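Local coordinates for gliding motility protein MglB (Myxococcus xanthus, PDB 6IZW) that probably serves as a molecular adaptor and guanine-nucleotide exchange factor for its small GTPase partner MglA in gliding motility, at residues N16-R21 / S122-K127; V34-Q39 / E75-N80. The protein carries 1 engineered substitution. All blocks are in the same frame, centred on the assembly; numbering follows the deposited sequence.

Contact 1 (N16-R21 / S122-K127); sequences NAVCDR and SDELTK
Val18 is the knob of this helix-to-helix contact, received in a hole that Ala121, Glu124, Leu125 and Ile128 of the facing helix form together, a knobs-into-holes arrangement; the CA of Val18 lies 7.2 Å from the CA of Glu124. The apolar part is Val18 against Leu125. One branch of the valine, CG1, rests 3.8 Å from Leu125 CD2 and also reaches Leu125 CG, while its CB lies over the same CD2 methyl, the two side chains running obliquely to one another. Leu125 leaves its backbone at a slant to this partner, and its CD2 end closes the distance. The second kind of contact is between a methyl and a carboxylate: Val18 CG2 lies 3.7 Å from Glu124 OE1. With Val18 CG1 placed opposite the backbone N (chi1 171°), the two methyls are divided between the partners, CG1 mainly to the leucine and CG2 to the glutamate. The Glu124 chain, extended beyond CG, slides past the valine in the opposite direction, forming the solvent-facing border of the patch. Replacing Val18 with alanine would probably open a gap beside Leu125 CD2 and leave the Glu124 carboxylate without the CG2 methyl it lies against. Leu125 also packs on Leu33 and Cys19 on Val31. Helices 9-25 and 111-130 thus lie side by side on one face of the antiparallel sheet, the two-helix layer of the Roadblock/LC7 fold.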
loop_
_atom_site.group_PDB
_atom_site.type_symbol
_atom_site.label_atom_id
_atom_site.label_comp_id
_atom_site.label_asym_id
_atom_site.label_seq_id
_atom_site.Cartn_x
_atom_site.Cartn_y
_atom_site.Cartn_z
ATOM N N ASN B 16 -6.733 18.577 14.351
ATOM C CA ASN B 16 -7.450 17.700 15.274
ATOM C C ASN B 16 -8.855 18.221 15.560
ATOM O O ASN B 16 -9.791 17.435 15.751
ATOM C CB ASN B 16 -6.665 17.547 16.578
ATOM C CG ASN B 16 -5.203 17.215 16.345
ATOM O OD1 ASN B 16 -4.326 17.693 17.061
ATOM N ND2 ASN B 16 -4.933 16.403 15.331
ATOM N N ALA B 17 -9.023 19.546 15.601
ATOM C CA ALA B 17 -10.340 20.116 15.868
ATOM C C ALA B 17 -11.317 19.789 14.742
ATOM O O ALA B 17 -12.464 19.407 14.993
ATOM C CB ALA B 17 -10.225 21.627 16.073
ATOM N N VAL B 18 -10.876 19.930 13.488
ATOM C CA VAL B 18 -11.730 19.567 12.356
ATOM C C VAL B 18 -12.210 18.127 12.483
ATOM O O VAL B 18 -13.376 17.816 12.207
ATOM C CB VAL B 18 -10.983 19.795 11.027
ATOM C CG1 VAL B 18 -11.776 19.217 9.873
ATOM C CG2 VAL B 18 -10.713 21.275 10.804
ATOM N N CYS B 19 -11.329 17.233 12.935
ATOM C CA CYS B 19 -11.658 15.810 12.963
ATOM C C CYS B 19 -12.724 15.499 14.005
ATOM O O CYS B 19 -13.704 14.803 13.713
ATOM C CB CYS B 19 -10.397 14.983 13.227
ATOM S SG CYS B 19 -9.322 14.788 11.795
ATOM N N ASP B 20 -12.546 15.984 15.236
ATOM C CA ASP B 20 -13.527 15.664 16.267
ATOM C C ASP B 20 -14.853 16.385 16.035
ATOM O O ASP B 20 -15.882 15.961 16.575
ATOM C CB ASP B 20 -12.966 15.958 17.661
ATOM C CG ASP B 20 -12.207 17.264 17.728
ATOM O OD1 ASP B 20 -11.057 17.263 18.216
ATOM O OD2 ASP B 20 -12.768 18.299 17.323
ATOM N N ARG B 21 -14.857 17.445 15.224
ATOM C CA ARG B 21 -16.122 17.983 14.739
ATOM C C ARG B 21 -16.904 16.914 13.988
ATOM O O ARG B 21 -18.077 16.657 14.282
ATOM C CB ARG B 21 -15.866 19.193 13.840
ATOM N N SER B 122 -13.520 18.959 4.794
ATOM C CA SER B 122 -12.505 19.010 3.749
ATOM C C SER B 122 -12.175 20.449 3.379
ATOM O O SER B 122 -11.003 20.830 3.319
ATOM C CB SER B 122 -12.966 18.238 2.518
ATOM O OG SER B 122 -12.167 18.589 1.403
ATOM N N ASP B 123 -13.202 21.265 3.129
ATOM C CA ASP B 123 -12.971 22.675 2.825
ATOM C C ASP B 123 -12.294 23.392 3.990
ATOM O O ASP B 123 -11.459 24.283 3.777
ATOM C CB ASP B 123 -14.295 23.353 2.459
ATOM C CG ASP B 123 -14.109 24.534 1.510
ATOM O OD1 ASP B 123 -13.021 24.645 0.898
ATOM O OD2 ASP B 123 -15.052 25.353 1.381
ATOM N N GLU B 124 -12.630 23.003 5.226
ATOM C CA GLU B 124 -11.937 23.526 6.397
ATOM C C GLU B 124 -10.472 23.093 6.421
ATOM O O GLU B 124 -9.605 23.854 6.868
ATOM C CB GLU B 124 -12.647 23.062 7.667
ATOM C CG GLU B 124 -12.915 24.164 8.670
ATOM C CD GLU B 124 -13.626 23.656 9.912
ATOM O OE1 GLU B 124 -14.078 22.486 9.901
ATOM O OE2 GLU B 124 -13.734 24.427 10.896
ATOM N N LEU B 125 -10.175 21.875 5.956
ATOM C CA LEU B 125 -8.806 21.377 6.039
ATOM C C LEU B 125 -7.889 22.104 5.066
ATOM O O LEU B 125 -6.734 22.395 5.395
ATOM C CB LEU B 125 -8.767 19.872 5.781
ATOM C CG LEU B 125 -9.160 19.007 6.978
ATOM C CD1 LEU B 125 -9.006 17.551 6.630
ATOM C CD2 LEU B 125 -8.321 19.364 8.192
ATOM N N THR B 126 -8.376 22.394 3.861
ATOM C CA THR B 126 -7.576 23.176 2.929
ATOM C C THR B 126 -7.402 24.614 3.406
ATOM O O THR B 126 -6.442 25.280 2.999
ATOM C CB THR B 126 -8.209 23.144 1.539
ATOM O OG1 THR B 126 -9.146 24.221 1.414
ATOM C CG2 THR B 126 -8.938 21.829 1.321
ATOM N N LYS B 127 -8.305 25.101 4.264
ATOM C CA LYS B 127 -8.111 26.414 4.869
ATOM C C LYS B 127 -6.966 26.390 5.876
ATOM O O LYS B 127 -6.210 27.365 5.987
ATOM C CB LYS B 127 -9.404 26.891 5.534
#

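Contact 2 (V34-Q39 / E75-N80); sequences VDKNGQ and ENEFPN. With SO4 (sulfate ion), chain H.
Lys36 NZ donates to Glu77 OE1 at 3.1 Å, the one hydrogen bond between the two segments, which is also a salt bridge at the protein surface. It ties the beta hairpin joining strands 28-35 and 40-45 to the irregular chain that leads into strand 80-83. The lysine, extended beyond CG, and the glutamate arrive from opposite directions. Glu77 CG is anti to its backbone N (chi1 -164°) and the chain then bends at chi2; the ammonium group sits above the carboxylate, 60° out of its plane, with Glu77 OE2 farther from NZ at 3.8 Å. Val63 of helix 52-72 packs against Glu77. The base of the lysine is fixed by a type I turn from Asp35 to Gly38, followed by a classic G1 bulge at Gly38: Gly38 N bonds to Asp35 O, and Asp35 N to Gln39 O. Two overlapping Asx turns brace it. Asp35 OD1 takes Asn37 N at 2.9 Å through its anti lone pair, almost straight at 174°. Asn37 ND2 makes a weak bond to a sulfate, probably from the crystallisation liquor, that Arg98 and another protein's chain also hold. Asn37 OD1 accepts from Gln39 N at 3.0 Å, the donor lying nearly in line with the C=O bond.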
loop_
_atom_site.group_PDB
_atom_site.type_symbol
_atom_site.label_atom_id
_atom_site.label_comp_id
_atom_site.label_asym_id
_atom_site.label_seq_id
_atom_site.Cartn_x
_atom_site.Cartn_y
_atom_site.Cartn_z
ATOM N N VAL B 34 -4.874 10.762 6.736
ATOM C CA VAL B 34 -3.687 9.993 6.370
ATOM C C VAL B 34 -3.037 10.618 5.143
ATOM O O VAL B 34 -3.718 10.985 4.180
ATOM C CB VAL B 34 -4.014 8.505 6.113
ATOM C CG1 VAL B 34 -5.111 8.353 5.082
ATOM C CG2 VAL B 34 -2.772 7.753 5.655
ATOM N N ASP B 35 -1.719 10.753 5.191
ATOM C CA ASP B 35 -0.949 11.126 4.018
ATOM C C ASP B 35 -0.997 10.010 2.972
ATOM O O ASP B 35 -1.187 8.832 3.290
ATOM C CB ASP B 35 0.501 11.408 4.429
ATOM C CG ASP B 35 1.290 12.110 3.351
ATOM O OD1 ASP B 35 1.538 11.508 2.277
ATOM O OD2 ASP B 35 1.677 13.276 3.585
ATOM N N LYS B 36 -0.798 10.390 1.713
ATOM C CA LYS B 36 -0.793 9.402 0.647
ATOM C C LYS B 36 0.311 8.365 0.843
ATOM O O LYS B 36 0.130 7.189 0.497
ATOM C CB LYS B 36 -0.651 10.099 -0.707
ATOM C CG LYS B 36 -1.997 10.430 -1.358
ATOM C CD LYS B 36 -1.814 11.009 -2.751
ATOM C CE LYS B 36 -3.125 11.625 -3.247
ATOM N NZ LYS B 36 -3.028 12.051 -4.664
ATOM N N ASN B 37 1.446 8.765 1.414
ATOM C CA ASN B 37 2.553 7.838 1.567
ATOM C C ASN B 37 2.331 6.854 2.703
ATOM O O ASN B 37 3.193 6.002 2.923
ATOM C CB ASN B 37 3.874 8.599 1.767
ATOM C CG ASN B 37 3.902 9.450 3.048
ATOM O OD1 ASN B 37 3.276 9.127 4.069
ATOM N ND2 ASN B 37 4.650 10.543 2.993
ATOM N N GLY B 38 1.214 6.961 3.425
ATOM C CA GLY B 38 0.868 6.049 4.497
ATOM C C GLY B 38 0.903 6.662 5.882
ATOM O O GLY B 38 0.429 6.023 6.832
ATOM N N GLN B 39 1.458 7.862 6.039
ATOM C CA GLN B 39 1.668 8.442 7.363
ATOM C C GLN B 39 0.357 8.966 7.965
ATOM O O GLN B 39 -0.283 9.863 7.405
ATOM C CB GLN B 39 2.695 9.570 7.276
ATOM C CG GLN B 39 2.823 10.381 8.566
ATOM C CD GLN B 39 3.327 9.537 9.720
ATOM O OE1 GLN B 39 4.296 8.800 9.574
ATOM N NE2 GLN B 39 2.645 9.604 10.861
ATOM N N GLU B 75 -8.159 8.600 -16.527
ATOM C CA GLU B 75 -8.955 9.460 -15.660
ATOM C C GLU B 75 -8.025 10.148 -14.671
ATOM O O GLU B 75 -6.821 9.890 -14.631
ATOM C CB GLU B 75 -10.045 8.669 -14.910
ATOM C CG GLU B 75 -11.261 8.267 -15.748
ATOM C CD GLU B 75 -12.436 9.239 -15.609
ATOM O OE1 GLU B 75 -12.511 9.954 -14.580
ATOM O OE2 GLU B 75 -13.285 9.285 -16.533
ATOM N N ASN B 76 -8.589 11.050 -13.881
ATOM C CA ASN B 76 -7.862 11.618 -12.757
ATOM C C ASN B 76 -8.197 10.820 -11.497
ATOM O O ASN B 76 -9.109 9.990 -11.488
ATOM C CB ASN B 76 -8.197 13.105 -12.591
ATOM C CG ASN B 76 -7.760 13.944 -13.788
ATOM O OD1 ASN B 76 -6.606 13.884 -14.218
ATOM N ND2 ASN B 76 -8.687 14.727 -14.335
ATOM N N GLU B 77 -7.430 11.052 -10.435
ATOM C CA GLU B 77 -7.668 10.332 -9.189
ATOM C C GLU B 77 -9.119 10.513 -8.766
ATOM O O GLU B 77 -9.615 11.641 -8.684
ATOM C CB GLU B 77 -6.710 10.827 -8.097
ATOM C CG GLU B 77 -6.588 9.909 -6.861
ATOM C CD GLU B 77 -5.128 9.673 -6.402
ATOM O OE1 GLU B 77 -4.201 10.336 -6.930
ATOM O OE2 GLU B 77 -4.910 8.822 -5.505
ATOM N N PHE B 78 -9.814 9.403 -8.559
ATOM C CA PHE B 78 -11.206 9.478 -8.148
ATOM C C PHE B 78 -11.298 10.284 -6.863
ATOM O O PHE B 78 -10.704 9.888 -5.850
ATOM C CB PHE B 78 -11.802 8.085 -7.959
ATOM C CG PHE B 78 -11.809 7.264 -9.217
ATOM C CD1 PHE B 78 -12.731 7.513 -10.219
ATOM C CD2 PHE B 78 -10.880 6.258 -9.412
ATOM C CE1 PHE B 78 -12.740 6.762 -11.387
ATOM C CE2 PHE B 78 -10.884 5.508 -10.578
ATOM C CZ PHE B 78 -11.818 5.760 -11.564
ATOM N N PRO B 79 -12.003 11.420 -6.861
ATOM C CA PRO B 79 -11.951 12.321 -5.698
ATOM C C PRO B 79 -12.370 11.668 -4.404
ATOM O O PRO B 79 -11.967 12.139 -3.335
ATOM C CB PRO B 79 -12.918 13.447 -6.086
ATOM C CG PRO B 79 -13.862 12.807 -7.043
ATOM C CD PRO B 79 -13.011 11.852 -7.842
ATOM N N ASN B 80 -13.167 10.607 -4.448
ATOM C CA ASN B 80 -13.537 9.923 -3.219
ATOM C C ASN B 80 -13.890 8.478 -3.551
ATOM O O ASN B 80 -13.821 8.045 -4.704
ATOM C CB ASN B 80 -14.668 10.662 -2.482
ATOM C CG ASN B 80 -15.745 11.193 -3.406
ATOM O OD1 ASN B 80 -16.713 10.498 -3.706
ATOM N ND2 ASN B 80 -15.599 12.446 -3.835
HETATM S S SO4 H . 6.271 13.144 0.089
HETATM O O1 SO4 H . 6.723 12.689 1.395
HETATM O O2 SO4 H . 5.284 14.202 0.321
HETATM O O3 SO4 H . 5.687 12.051 -0.661
HETATM O O4 SO4 H . 7.456 13.649 -0.625
#

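Overall arrangement
Contacts 1 and 2 have centres about 17 Å apart and do not touch, their nearest atoms being about 8 Å from each other. Along the chain the order is 16-21, 34-39, 75-80 and 122-127, so the residues of contact 2 all fall between the partners of contact 1. Helix 9-25 runs on into strand 28-35, which links them: Val31 and Leu33 of that strand pack against Cys19 and Leu125, one from each helix of contact 1, and the hairpin turn of contact 2 begins at its end. Contact 1 thus belongs to the two-helix layer, whereas contact 2 spans the sheet end near helix 52-72, where residues 34-39 meet another protein and residues 75-80 meet the second MglB subunit.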